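Local structure of PTS system fructose-specific EIIB component (Bacillus subtilis, 1BLE) at residues Glu85-Ile90 against Lys129-Leu134; Val103-Met108 against Leu141-Leu146; Asp36-Asp41 against Ala58-Val63; Ile32-Asp37 against Ala80-Glu85; Ala69-Arg74 against Ala96-Lys101. The protein carries the phosphoryl group from phospho-EIIA to incoming fructose in the phosphoenolpyruvate-dependent sugar phosphotransferase system, coupled to sugar uptake across the cell membrane. One frame throughout, in Å; residues are numbered along the deposited sequence.

Contact 1. Residues Glu85-Ile90 against Lys129-Leu134; sequences ENPSDI and KAFETL
CG of Phe-131 stands anti to its own carbonyl carbon (chi1 -85°), and CG of Leu-134 takes the same kind of position one turn on (chi1 -74°), which sets both CG atoms beside their backbone N; the Phe-131 ring and Leu-134 CD1 then meet Pro-87. The proline ring rides over one face of the phenyl ring. Its CG lies 3.4 Å from the Phe-131 centroid and 19° off the ring normal, a CH-pi contact displaced toward the rim on the CZ and CE1 side. Pro-87 CB serves the rest of the helix surface, meeting Ala-130 CB at 3.9 Å and Leu-134 CD1 also at 3.9 Å. With only a methyl at Ala-130 the backbones come close, Ser-88 CA 5.4 Å from Ala-130 CA; Ser-88 OG rests on that methyl, 3.7 Å from Ala-130 CB. The protein is a doubly wound alpha/beta fold, and here segment 85-90, which runs into helix 88-94, packs against helix 125-136 on one side of the central sheet. Ile-9 of strand 3-10, in the sheet, touches Pro-87, Ile-90 and Phe-131, while Phe-154 and Met-108 also meet the Phe-131 ring. No hydrogen bond joins the two segments. Further along the helices, Ile-90 and Leu-134 cross at about a right angle, Ile-90 CG2 reaching Leu-134 CD2 at 4.2 Å.

Contact 2. Residues Val103-Met108 against Leu141-Leu146; sequences VNVGGM and LELRQL
Asn-104 and Arg-144 lie across each other at about a right angle, amide and guanidinium planes 74° apart. Asn-104 CG is anti to its backbone N, and ND2 donates not to the charged group but to the main-chain Arg-144 O at 2.8 Å. That bond is nearly straight at the hydrogen (167°), though the donor is tilted from the carbonyl plane. Arg-8 supports both partners, bonding to Asn-104 OD1 and to Arg-144 O. The guanidinium looks back along its own segment: Arg-144 NE forms a salt bridge with Glu-142 OE2 at 2.7 Å, the oxygen lying in the guanidinium plane while the nitrogen stands above the carboxylate. Strands 102-107 and 140-143 are parallel neighbours in the central sheet, the two ends of a beta-alpha-beta crossover through helix 125-136. Glu-142 bridges them, its N donating to Val-103 O at 3.0 Å and its O accepting from Val-105 N at 2.8 Å; a weak bond from Arg-144 N to Val-105 O follows. On the face turned to Phe-131 of that helix, Val-103 and Leu-141 lie side by side, Val-103 CB 3.6 Å from Leu-141 CD2. Past the strand end Gln-145 folds at chi2, and its NE2 reaches a lone pair of Gly-106 O in plane at 3.0 Å. The Gln-145 side chain is about 8 Å from that of the active-site His-15, the residue that EIIA phosphorylates.

Contact 3. Residues Asp36-Asp41 against Ala58-Val63; sequences DDIAQD and ASAVSV
The N-terminal end of helix 63-71, just after strand 57-61, the outermost strand of the sheet within this chain, is where Asp-36 meets Val-63. Val-63 N, in the first turn of that helix, donates to Asp-36 OD1 at 3.2 Å with an N-H...O angle of 161°, approaching from above the carboxylate plane. Asp-36 CG is anti to its own carbonyl carbon (chi1 -72°), and the side chain crosses that of Val-63 at about a right angle. Ser-62 holds the N-cap position; its OG accepts weakly from Ser-64 N and Lys-65 N. Cap and carboxylate thus both serve backbone N-H groups of the same helix start, and the negative charge of Asp-36 probably suits the positive end of the helix. An alanine in place of Asp-36 would probably leave Val-63 N without this acceptor and take this carboxylate's charge from the helix start. In this mainly parallel alpha/beta fold, the weakly bonded helix 36-40 follows strand 30-34 and lies across the end of the neighbouring strand 57-61, the short axes 109° apart and 7.3 Å at closest approach. The apolar packing is sparse. Ala-39 CB faces the peptide between Val-61 and Ser-62, 3.9 Å from Val-61 C and equally far from Ser-62 N. Ile-38 CG2 comes to 4.4 Å from Ala-60 CB, and both side chains also touch Val-33. Met-43 of the second subunit packs on Ser-59 and Val-61, and Lys-65 of the third subunit forms a salt bridge with Asp-41 OD2.

Contact 4. Residues Ile32-Asp37 against Ala80-Glu85; sequences IVVSDD and AMLLFE
Ile-32 bridges to Leu-82 and Val-33 to Leu-83, in parallel, in the core of the alpha/beta sheet, where strands 30-34 and 79-84 lie side by side. This part is tight. Ile-32 N donates to Met-81 O at 3.0 Å, Leu-83 N to Ile-32 O at 2.9 Å, and Val-34 N to Leu-83 O at 3.0 Å. On the face covered by Met-66 of helix 63-71, Leu-82 CD2 lies 3.8 Å from Val-34 CG2 and also touches Ile-32 CB. Val-34 and Phe-84 point the same way, with Val-34 CB 3.4 Å from ring atom CE1 of Phe-84. The other face carries Val-33 and Leu-83, the latter packed on Leu-19 of helix 18-26. Beyond Val-34 the ladder opens and water replaces direct bonding: one molecule donates to Val-34 O at 2.6 Å and accepts from Glu-85 N at 2.8 Å, filling the place of the next rung. At the looser, polar end Ser-35 OG caps helix 36-40 by accepting from Ile-38 N, and a second water sits between this hydroxyl and the Glu-85 carboxylate. Glu-85 OE2 forms a salt bridge with Arg-44, while the water lies 3.0 Å from Glu-85 OE1.

Contact 5. Residues Ala69-Arg74 against Ala96-Lys101; sequences AFHSPR and AGVPIK
Phe-70, in the last turn of helix 63-71, and Val-98, in the irregular loop after helix 88-94, bring their CA atoms to 6.7 Å, the loop having turned through Gly-97 at positive phi (96°). Phe-70 CG is anti to the backbone N (chi1 177°), and the two side chains slide past each other in opposite directions. Val-98 CG1 settles over one face of the phenyl ring, 3.5 Å from its centroid and 19° off the normal, a CH-pi contact shifted toward the CG and CD2 rim. Pro-99 takes the far end of the ring, its CD 3.3 Å from Phe-70 CE2. The contact lies at the periphery of the alpha/beta fold and joins the C-terminal end of helix 63-71 to the loop between helix 88-94 and strand 102-107; Ile-4 of strand 3-10 touches both Phe-70 and Val-98. An alanine at Phe-70 would probably leave Val-98 CG1 and Pro-99 CD without their aromatic partner and open a gap beside Ile-4. His-71 brings the edge of its imidazole to Gly-97 O, but the model is too close there for the details to be trusted; one face of this ring is met by Phe-70 CD2. An ST turn follows the helix, Arg-74 N donating to Ser-72 OG at 3.2 Å. Met-43 of the second subunit packs on Ala-69 alongside.

How the contacts relate
From the N terminus, contacts 4 and 3 open together, sharing Asp-36 and Asp-37. Contact 3 closes first, at 58-63, within the longer loop that contact 4 closes at 80-85; together they join strands 57-61, 30-34 and 79-84. Contact 5 opens at 69-74 inside that loop and closes at 96-101, tying the end of helix 63-71 to the loop after helix 88-94 and crossing contacts 4 and 1. Contact 1 starts at the shared Glu-85 and ends at 129-134, packing helix 88-94 on helix 125-136; contact 2, opening at 103-108 and closing at 141-146, crosses it and pairs strands 102-107 and 140-143. Contacts 1 and 2 touch through Ile-90 and Val-103.

Contact 1. Residues Glu85-Ile90 against Lys129-Leu134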
# COMPACT_ATOMS: atom_id res chain seq x y z
N GLU A 85 15.28 1.54 -11.62
CA GLU A 85 15.11 2.85 -12.27
C GLU A 85 16.28 3.05 -13.23
O GLU A 85 16.13 3.73 -14.25
CB GLU A 85 15.29 3.97 -11.26
CG GLU A 85 14.13 4.74 -10.78
CD GLU A 85 14.64 5.85 -9.86
OE1 GLU A 85 15.21 5.55 -8.77
OE2 GLU A 85 14.54 7.04 -10.25
N ASN A 86 17.46 2.51 -12.87
CA ASN A 86 18.71 2.70 -13.62
C ASN A 86 19.72 1.56 -13.44
O ASN A 86 19.53 0.70 -12.59
CB ASN A 86 19.36 4.00 -13.13
CG ASN A 86 19.62 3.99 -11.62
OD1 ASN A 86 19.17 4.87 -10.88
ND2 ASN A 86 20.34 2.98 -11.16
N PRO A 87 20.85 1.58 -14.19
CA PRO A 87 21.88 0.52 -14.08
C PRO A 87 22.88 0.63 -12.87
O PRO A 87 23.60 -0.33 -12.55
CB PRO A 87 22.63 0.63 -15.40
CG PRO A 87 21.73 1.50 -16.26
CD PRO A 87 21.13 2.45 -15.33
N SER A 88 22.92 1.76 -12.17
CA SER A 88 23.84 1.88 -11.06
C SER A 88 23.36 1.11 -9.84
O SER A 88 24.13 0.46 -9.15
CB SER A 88 24.04 3.34 -10.72
OG SER A 88 24.25 4.06 -11.92
N ASP A 89 22.07 1.21 -9.54
CA ASP A 89 21.55 0.48 -8.41
C ASP A 89 21.72 -1.03 -8.69
O ASP A 89 21.75 -1.80 -7.75
CB ASP A 89 20.08 0.81 -8.21
CG ASP A 89 19.84 2.23 -7.78
OD1 ASP A 89 20.50 2.69 -6.83
OD2 ASP A 89 18.94 2.89 -8.35
N ILE A 90 21.80 -1.47 -9.95
CA ILE A 90 21.97 -2.90 -10.24
C ILE A 90 23.39 -3.28 -9.86
O ILE A 90 23.65 -4.35 -9.34
CB ILE A 90 21.77 -3.28 -11.70
CG1 ILE A 90 20.35 -2.96 -12.18
CG2 ILE A 90 21.97 -4.75 -11.83
CD1 ILE A 90 20.02 -3.53 -13.56
N LYS A 129 28.58 4.45 -17.82
CA LYS A 129 29.65 3.81 -17.07
C LYS A 129 29.11 2.52 -16.48
O LYS A 129 29.69 1.44 -16.70
CB LYS A 129 30.13 4.73 -15.95
CG LYS A 129 30.69 6.07 -16.44
N ALA A 130 27.94 2.61 -15.83
CA ALA A 130 27.29 1.46 -15.18
C ALA A 130 26.90 0.32 -16.13
O ALA A 130 27.00 -0.87 -15.76
CB ALA A 130 26.12 1.90 -14.34
N PHE A 131 26.43 0.67 -17.34
CA PHE A 131 26.11 -0.34 -18.33
C PHE A 131 27.46 -1.02 -18.68
O PHE A 131 27.49 -2.23 -18.94
CB PHE A 131 25.47 0.26 -19.58
CG PHE A 131 23.97 0.44 -19.49
CD1 PHE A 131 23.14 -0.59 -19.06
CD2 PHE A 131 23.37 1.66 -19.86
CE1 PHE A 131 21.75 -0.42 -19.01
CE2 PHE A 131 21.99 1.85 -19.81
CZ PHE A 131 21.18 0.81 -19.39
N GLU A 132 28.56 -0.25 -18.70
CA GLU A 132 29.89 -0.82 -18.99
C GLU A 132 30.19 -1.82 -17.87
O GLU A 132 30.22 -3.04 -18.11
CB GLU A 132 31.00 0.25 -19.02
CG GLU A 132 30.84 1.41 -20.03
CD GLU A 132 31.18 1.06 -21.50
OE1 GLU A 132 31.04 -0.13 -21.91
OE2 GLU A 132 31.55 1.99 -22.26
N THR A 133 30.36 -1.31 -16.66
CA THR A 133 30.62 -2.15 -15.49
C THR A 133 29.79 -3.46 -15.48
O THR A 133 30.21 -4.46 -14.93
CB THR A 133 30.24 -1.41 -14.20
OG1 THR A 133 30.89 -0.14 -14.15
CG2 THR A 133 30.59 -2.24 -12.99
N LEU A 134 28.59 -3.41 -16.03
CA LEU A 134 27.69 -4.55 -16.05
C LEU A 134 28.11 -5.60 -17.03
O LEU A 134 27.78 -6.79 -16.86
CB LEU A 134 26.27 -4.10 -16.33
CG LEU A 134 25.65 -3.42 -15.13
CD1 LEU A 134 24.31 -2.85 -15.54
CD2 LEU A 134 25.54 -4.43 -14.01

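Contact 2. Residues Val103-Met108 against Leu141-Leu146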
# COMPACT_ATOMS: atom_id res chain seq x y z
N VAL A 103 19.95 -8.76 -17.43
CA VAL A 103 19.18 -7.56 -17.10
C VAL A 103 18.38 -7.21 -18.36
O VAL A 103 18.94 -7.22 -19.45
CB VAL A 103 20.11 -6.38 -16.68
CG1 VAL A 103 19.38 -5.05 -16.79
CG2 VAL A 103 20.54 -6.56 -15.24
N ASN A 104 17.07 -7.00 -18.22
CA ASN A 104 16.25 -6.64 -19.37
C ASN A 104 16.03 -5.14 -19.37
O ASN A 104 15.35 -4.61 -18.48
CB ASN A 104 14.90 -7.38 -19.35
CG ASN A 104 13.82 -6.66 -20.14
OD1 ASN A 104 12.94 -6.03 -19.58
ND2 ASN A 104 13.89 -6.76 -21.44
N VAL A 105 16.67 -4.43 -20.29
CA VAL A 105 16.52 -2.99 -20.42
C VAL A 105 15.20 -2.72 -21.10
O VAL A 105 14.96 -3.11 -22.26
CB VAL A 105 17.66 -2.33 -21.21
CG1 VAL A 105 17.42 -0.83 -21.34
CG2 VAL A 105 18.96 -2.60 -20.51
N GLY A 106 14.34 -2.04 -20.36
CA GLY A 106 13.02 -1.72 -20.84
C GLY A 106 12.82 -0.29 -21.26
O GLY A 106 12.27 -0.07 -22.31
N GLY A 107 13.20 0.68 -20.43
CA GLY A 107 13.05 2.07 -20.81
C GLY A 107 13.64 3.02 -19.79
O GLY A 107 13.71 2.68 -18.62
N MET A 108 14.17 4.16 -20.25
CA MET A 108 14.73 5.20 -19.39
C MET A 108 14.31 6.43 -20.16
O MET A 108 14.80 6.67 -21.27
CB MET A 108 16.23 5.07 -19.29
CG MET A 108 16.68 3.73 -18.69
SD MET A 108 18.44 3.68 -18.28
CE MET A 108 18.41 4.93 -17.02
N LEU A 141 23.15 -8.09 -21.09
CA LEU A 141 22.25 -6.92 -21.16
C LEU A 141 21.40 -7.02 -22.43
O LEU A 141 21.91 -6.97 -23.54
CB LEU A 141 23.03 -5.60 -21.13
CG LEU A 141 23.82 -5.21 -19.88
CD1 LEU A 141 24.48 -3.85 -20.08
CD2 LEU A 141 22.91 -5.18 -18.66
N GLU A 142 20.09 -7.16 -22.26
CA GLU A 142 19.15 -7.35 -23.36
C GLU A 142 18.14 -6.22 -23.51
O GLU A 142 17.87 -5.49 -22.57
CB GLU A 142 18.46 -8.70 -23.16
CG GLU A 142 16.98 -8.78 -23.50
CD GLU A 142 16.40 -10.08 -23.05
OE1 GLU A 142 17.17 -11.08 -23.04
OE2 GLU A 142 15.19 -10.11 -22.70
N LEU A 143 17.58 -6.08 -24.70
CA LEU A 143 16.66 -5.00 -24.87
C LEU A 143 15.39 -5.50 -25.43
O LEU A 143 15.40 -6.14 -26.45
CB LEU A 143 17.24 -3.95 -25.84
CG LEU A 143 16.32 -2.79 -26.28
CD1 LEU A 143 16.22 -1.78 -25.15
CD2 LEU A 143 16.85 -2.13 -27.52
N ARG A 144 14.29 -5.23 -24.74
CA ARG A 144 12.98 -5.57 -25.26
C ARG A 144 11.91 -5.24 -24.27
O ARG A 144 12.18 -5.16 -23.06
CB ARG A 144 12.87 -7.02 -25.73
CG ARG A 144 13.25 -8.10 -24.75
CD ARG A 144 12.76 -9.44 -25.31
NE ARG A 144 13.32 -10.57 -24.58
CZ ARG A 144 12.90 -11.82 -24.72
NH1 ARG A 144 11.93 -12.11 -25.56
NH2 ARG A 144 13.40 -12.76 -23.96
N GLN A 145 10.71 -4.97 -24.77
CA GLN A 145 9.59 -4.62 -23.91
C GLN A 145 8.82 -5.83 -23.44
O GLN A 145 8.56 -6.00 -22.24
CB GLN A 145 8.61 -3.68 -24.62
CG GLN A 145 9.28 -2.55 -25.33
CD GLN A 145 10.11 -1.72 -24.39
OE1 GLN A 145 9.60 -1.24 -23.38
NE2 GLN A 145 11.41 -1.54 -24.72
N LEU A 146 8.44 -6.66 -24.41
CA LEU A 146 7.64 -7.85 -24.16
C LEU A 146 8.35 -9.21 -24.34
O LEU A 146 9.44 -9.29 -24.92
CB LEU A 146 6.43 -7.74 -25.06
CG LEU A 146 5.71 -6.39 -24.98
CD1 LEU A 146 4.45 -6.51 -25.77
CD2 LEU A 146 5.37 -6.03 -23.55

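Contact 3. Residues Asp36-Asp41 against Ala58-Val63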
# COMPACT_ATOMS: atom_id res chain seq x y z
N ASP A 36 17.12 3.09 -3.70
CA ASP A 36 17.26 3.79 -2.42
C ASP A 36 16.36 5.03 -2.37
O ASP A 36 15.64 5.22 -1.40
CB ASP A 36 18.72 4.17 -2.14
CG ASP A 36 19.60 2.96 -1.78
OD1 ASP A 36 19.67 1.99 -2.57
OD2 ASP A 36 20.25 3.00 -0.70
N ASP A 37 16.32 5.81 -3.45
CA ASP A 37 15.51 7.03 -3.54
C ASP A 37 14.02 6.74 -3.30
O ASP A 37 13.37 7.34 -2.46
CB ASP A 37 15.66 7.68 -4.94
CG ASP A 37 17.07 8.23 -5.23
OD1 ASP A 37 18.08 7.49 -5.07
OD2 ASP A 37 17.17 9.40 -5.69
N ILE A 38 13.47 5.82 -4.09
CA ILE A 38 12.07 5.42 -4.01
C ILE A 38 11.69 4.80 -2.66
O ILE A 38 10.55 4.88 -2.22
CB ILE A 38 11.78 4.41 -5.17
CG1 ILE A 38 11.78 5.11 -6.53
CG2 ILE A 38 10.49 3.68 -4.96
CD1 ILE A 38 11.91 4.18 -7.72
N ALA A 39 12.65 4.23 -1.95
CA ALA A 39 12.36 3.57 -0.68
C ALA A 39 12.28 4.50 0.49
O ALA A 39 11.78 4.11 1.53
CB ALA A 39 13.41 2.51 -0.41
N GLN A 40 12.91 5.66 0.36
CA GLN A 40 12.89 6.67 1.42
C GLN A 40 11.87 7.77 1.08
O GLN A 40 11.67 8.69 1.87
CB GLN A 40 14.27 7.31 1.58
N ASP A 41 11.23 7.69 -0.09
CA ASP A 41 10.30 8.72 -0.49
C ASP A 41 8.90 8.21 -0.37
O ASP A 41 8.40 7.56 -1.26
CB ASP A 41 10.57 9.17 -1.92
CG ASP A 41 9.92 10.53 -2.26
OD1 ASP A 41 8.67 10.66 -2.23
OD2 ASP A 41 10.69 11.47 -2.58
N ALA A 58 3.82 -7.21 -4.01
CA ALA A 58 4.72 -6.20 -4.50
C ALA A 58 5.26 -5.40 -3.36
O ALA A 58 4.58 -5.20 -2.39
CB ALA A 58 3.98 -5.30 -5.38
N SER A 59 6.49 -4.94 -3.46
CA SER A 59 7.04 -4.11 -2.38
C SER A 59 8.24 -3.34 -2.88
O SER A 59 8.81 -3.67 -3.92
CB SER A 59 7.41 -4.94 -1.16
OG SER A 59 8.68 -5.54 -1.35
N ALA A 60 8.58 -2.25 -2.21
CA ALA A 60 9.73 -1.46 -2.64
C ALA A 60 10.77 -1.36 -1.53
O ALA A 60 10.50 -0.89 -0.43
CB ALA A 60 9.31 -0.08 -3.10
N VAL A 61 11.95 -1.85 -1.82
CA VAL A 61 13.02 -1.83 -0.86
C VAL A 61 14.24 -1.14 -1.45
O VAL A 61 14.25 -0.80 -2.64
CB VAL A 61 13.36 -3.26 -0.46
CG1 VAL A 61 12.29 -3.81 0.39
CG2 VAL A 61 13.54 -4.14 -1.71
N SER A 62 15.25 -0.94 -0.61
CA SER A 62 16.53 -0.33 -0.96
C SER A 62 17.58 -1.39 -1.33
O SER A 62 17.43 -2.56 -1.00
CB SER A 62 17.04 0.48 0.23
OG SER A 62 17.58 -0.34 1.26
N VAL A 63 18.67 -0.96 -1.96
CA VAL A 63 19.73 -1.89 -2.36
C VAL A 63 20.25 -2.69 -1.18
O VAL A 63 20.59 -3.86 -1.31
CB VAL A 63 20.88 -1.16 -3.04
CG1 VAL A 63 22.05 -2.12 -3.29
CG2 VAL A 63 20.37 -0.58 -4.36

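Contact 4. Residues Ile32-Asp37 against Ala80-Glu85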
# COMPACT_ATOMS: atom_id res chain seq x y z
N ILE A 32 9.61 -6.77 -6.88
CA ILE A 32 10.23 -5.89 -5.93
C ILE A 32 10.93 -4.75 -6.65
O ILE A 32 11.69 -4.98 -7.60
CB ILE A 32 11.23 -6.66 -5.07
CG1 ILE A 32 10.53 -7.79 -4.35
CG2 ILE A 32 11.89 -5.75 -4.08
CD1 ILE A 32 11.46 -8.89 -3.93
N VAL A 33 10.64 -3.52 -6.25
CA VAL A 33 11.30 -2.35 -6.84
C VAL A 33 12.51 -2.08 -5.95
O VAL A 33 12.39 -1.98 -4.72
CB VAL A 33 10.36 -1.10 -6.90
CG1 VAL A 33 11.12 0.14 -7.23
CG2 VAL A 33 9.34 -1.31 -7.96
N VAL A 34 13.69 -2.09 -6.56
CA VAL A 34 14.92 -1.89 -5.80
C VAL A 34 15.46 -0.49 -6.14
O VAL A 34 15.79 -0.20 -7.28
CB VAL A 34 15.96 -3.01 -6.16
CG1 VAL A 34 17.16 -2.94 -5.27
CG2 VAL A 34 15.33 -4.39 -6.04
N SER A 35 15.45 0.40 -5.15
CA SER A 35 15.93 1.77 -5.36
C SER A 35 15.99 2.46 -4.03
O SER A 35 15.01 2.44 -3.33
CB SER A 35 14.99 2.57 -6.28
OG SER A 35 15.13 3.97 -6.06
N ASP A 36 17.12 3.09 -3.70
CA ASP A 36 17.26 3.79 -2.42
C ASP A 36 16.36 5.03 -2.37
O ASP A 36 15.64 5.22 -1.40
CB ASP A 36 18.72 4.17 -2.14
CG ASP A 36 19.60 2.96 -1.78
OD1 ASP A 36 19.67 1.99 -2.57
OD2 ASP A 36 20.25 3.00 -0.70
N ASP A 37 16.32 5.81 -3.45
CA ASP A 37 15.51 7.03 -3.54
C ASP A 37 14.02 6.74 -3.30
O ASP A 37 13.37 7.34 -2.46
CB ASP A 37 15.66 7.68 -4.94
CG ASP A 37 17.07 8.23 -5.23
OD1 ASP A 37 18.08 7.49 -5.07
OD2 ASP A 37 17.17 9.40 -5.69
N ALA A 80 10.99 -14.32 -7.84
CA ALA A 80 10.77 -12.89 -7.97
C ALA A 80 11.29 -12.23 -9.23
O ALA A 80 12.18 -12.75 -9.92
CB ALA A 80 11.38 -12.19 -6.80
N MET A 81 10.81 -11.02 -9.45
CA MET A 81 11.17 -10.19 -10.59
C MET A 81 11.49 -8.81 -10.01
O MET A 81 10.69 -8.26 -9.25
CB MET A 81 9.97 -10.14 -11.53
CG MET A 81 10.19 -9.38 -12.76
SD MET A 81 8.71 -9.28 -13.71
CE MET A 81 9.11 -7.71 -14.55
N LEU A 82 12.70 -8.31 -10.26
CA LEU A 82 13.15 -6.98 -9.75
C LEU A 82 12.97 -5.86 -10.79
O LEU A 82 13.13 -6.07 -12.01
CB LEU A 82 14.62 -7.04 -9.35
CG LEU A 82 15.00 -8.14 -8.36
CD1 LEU A 82 16.49 -8.15 -8.12
CD2 LEU A 82 14.28 -7.91 -7.05
N LEU A 83 12.63 -4.67 -10.31
CA LEU A 83 12.47 -3.51 -11.15
C LEU A 83 13.49 -2.48 -10.73
O LEU A 83 13.67 -2.22 -9.53
CB LEU A 83 11.07 -2.95 -10.99
CG LEU A 83 10.05 -3.64 -11.89
CD1 LEU A 83 8.65 -3.13 -11.58
CD2 LEU A 83 10.43 -3.38 -13.35
N PHE A 84 14.17 -1.88 -11.70
CA PHE A 84 15.19 -0.88 -11.40
C PHE A 84 14.91 0.40 -12.19
O PHE A 84 14.35 0.36 -13.27
CB PHE A 84 16.60 -1.41 -11.77
CG PHE A 84 17.05 -2.59 -10.93
CD1 PHE A 84 17.64 -2.40 -9.70
CD2 PHE A 84 16.82 -3.89 -11.35
CE1 PHE A 84 17.97 -3.50 -8.91
CE2 PHE A 84 17.14 -4.96 -10.57
CZ PHE A 84 17.72 -4.78 -9.36
N GLU A 85 15.28 1.54 -11.62
CA GLU A 85 15.11 2.85 -12.27
C GLU A 85 16.28 3.05 -13.23
O GLU A 85 16.13 3.73 -14.25
CB GLU A 85 15.29 3.97 -11.26
CG GLU A 85 14.13 4.74 -10.78
CD GLU A 85 14.64 5.85 -9.86
OE1 GLU A 85 15.21 5.55 -8.77
OE2 GLU A 85 14.54 7.04 -10.25
O HOH W 1 16.76 1.10 -9.28
O HOH W 2 17.54 5.12 -6.88

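Contact 5. Residues Ala69-Arg74 against Ala96-Lys101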
# COMPACT_ATOMS: atom_id res chain seq x y z
N ALA A 69 17.48 -9.37 2.09
CA ALA A 69 16.36 -10.27 1.79
C ALA A 69 16.75 -11.40 0.85
O ALA A 69 16.38 -12.55 1.07
CB ALA A 69 15.19 -9.51 1.24
N PHE A 70 17.54 -11.10 -0.17
CA PHE A 70 17.96 -12.10 -1.13
C PHE A 70 18.53 -13.33 -0.48
O PHE A 70 18.35 -14.44 -0.98
CB PHE A 70 19.02 -11.55 -2.07
CG PHE A 70 19.52 -12.57 -3.03
CD1 PHE A 70 18.63 -13.24 -3.87
CD2 PHE A 70 20.86 -12.89 -3.09
CE1 PHE A 70 19.08 -14.22 -4.76
CE2 PHE A 70 21.32 -13.87 -3.99
CZ PHE A 70 20.42 -14.53 -4.83
N HIS A 71 19.26 -13.11 0.61
CA HIS A 71 19.91 -14.20 1.34
C HIS A 71 19.09 -14.73 2.52
O HIS A 71 19.37 -15.81 3.04
CB HIS A 71 21.33 -13.81 1.80
CG HIS A 71 22.26 -13.48 0.67
ND1 HIS A 71 22.73 -12.21 0.43
CD2 HIS A 71 22.77 -14.26 -0.32
CE1 HIS A 71 23.47 -12.21 -0.65
NE2 HIS A 71 23.51 -13.44 -1.13
N SER A 72 18.09 -13.98 2.95
CA SER A 72 17.28 -14.48 4.08
C SER A 72 16.61 -15.82 3.75
O SER A 72 16.26 -16.09 2.60
CB SER A 72 16.22 -13.48 4.52
OG SER A 72 15.25 -14.15 5.30
N PRO A 73 16.48 -16.68 4.77
CA PRO A 73 15.86 -18.00 4.62
C PRO A 73 14.33 -18.01 4.46
O PRO A 73 13.76 -19.00 4.00
CB PRO A 73 16.33 -18.72 5.90
CG PRO A 73 17.66 -18.07 6.17
CD PRO A 73 17.25 -16.64 6.02
N ARG A 74 13.70 -16.90 4.84
CA ARG A 74 12.24 -16.76 4.74
C ARG A 74 11.76 -16.88 3.30
O ARG A 74 10.84 -17.64 3.00
CB ARG A 74 11.82 -15.40 5.30
CG ARG A 74 10.32 -15.17 5.31
CD ARG A 74 9.97 -13.77 5.84
NE ARG A 74 10.25 -13.60 7.27
N ALA A 96 26.72 -6.20 -3.19
CA ALA A 96 26.15 -6.52 -1.89
C ALA A 96 25.98 -8.06 -1.83
O ALA A 96 25.54 -8.62 -0.82
CB ALA A 96 24.82 -5.78 -1.68
N GLY A 97 26.33 -8.73 -2.93
CA GLY A 97 26.29 -10.18 -2.97
C GLY A 97 25.09 -10.88 -3.55
O GLY A 97 24.81 -12.03 -3.19
N VAL A 98 24.40 -10.22 -4.48
CA VAL A 98 23.22 -10.77 -5.11
C VAL A 98 23.59 -10.94 -6.58
O VAL A 98 23.72 -9.97 -7.29
CB VAL A 98 21.99 -9.80 -4.97
CG1 VAL A 98 20.73 -10.48 -5.44
CG2 VAL A 98 21.84 -9.33 -3.52
N PRO A 99 23.77 -12.18 -7.03
CA PRO A 99 24.13 -12.42 -8.43
C PRO A 99 22.97 -12.20 -9.40
O PRO A 99 21.88 -12.78 -9.25
CB PRO A 99 24.56 -13.89 -8.43
CG PRO A 99 23.56 -14.50 -7.52
CD PRO A 99 23.51 -13.47 -6.36
N ILE A 100 23.19 -11.35 -10.39
CA ILE A 100 22.16 -11.12 -11.38
C ILE A 100 22.75 -11.56 -12.74
O ILE A 100 23.78 -11.08 -13.18
CB ILE A 100 21.67 -9.66 -11.29
CG1 ILE A 100 20.79 -9.54 -10.04
CG2 ILE A 100 20.92 -9.26 -12.54
CD1 ILE A 100 20.49 -8.16 -9.62
N LYS A 101 22.16 -12.59 -13.32
CA LYS A 101 22.69 -13.11 -14.58
C LYS A 101 22.41 -12.20 -15.78
O LYS A 101 23.33 -11.84 -16.52
CB LYS A 101 22.13 -14.52 -14.85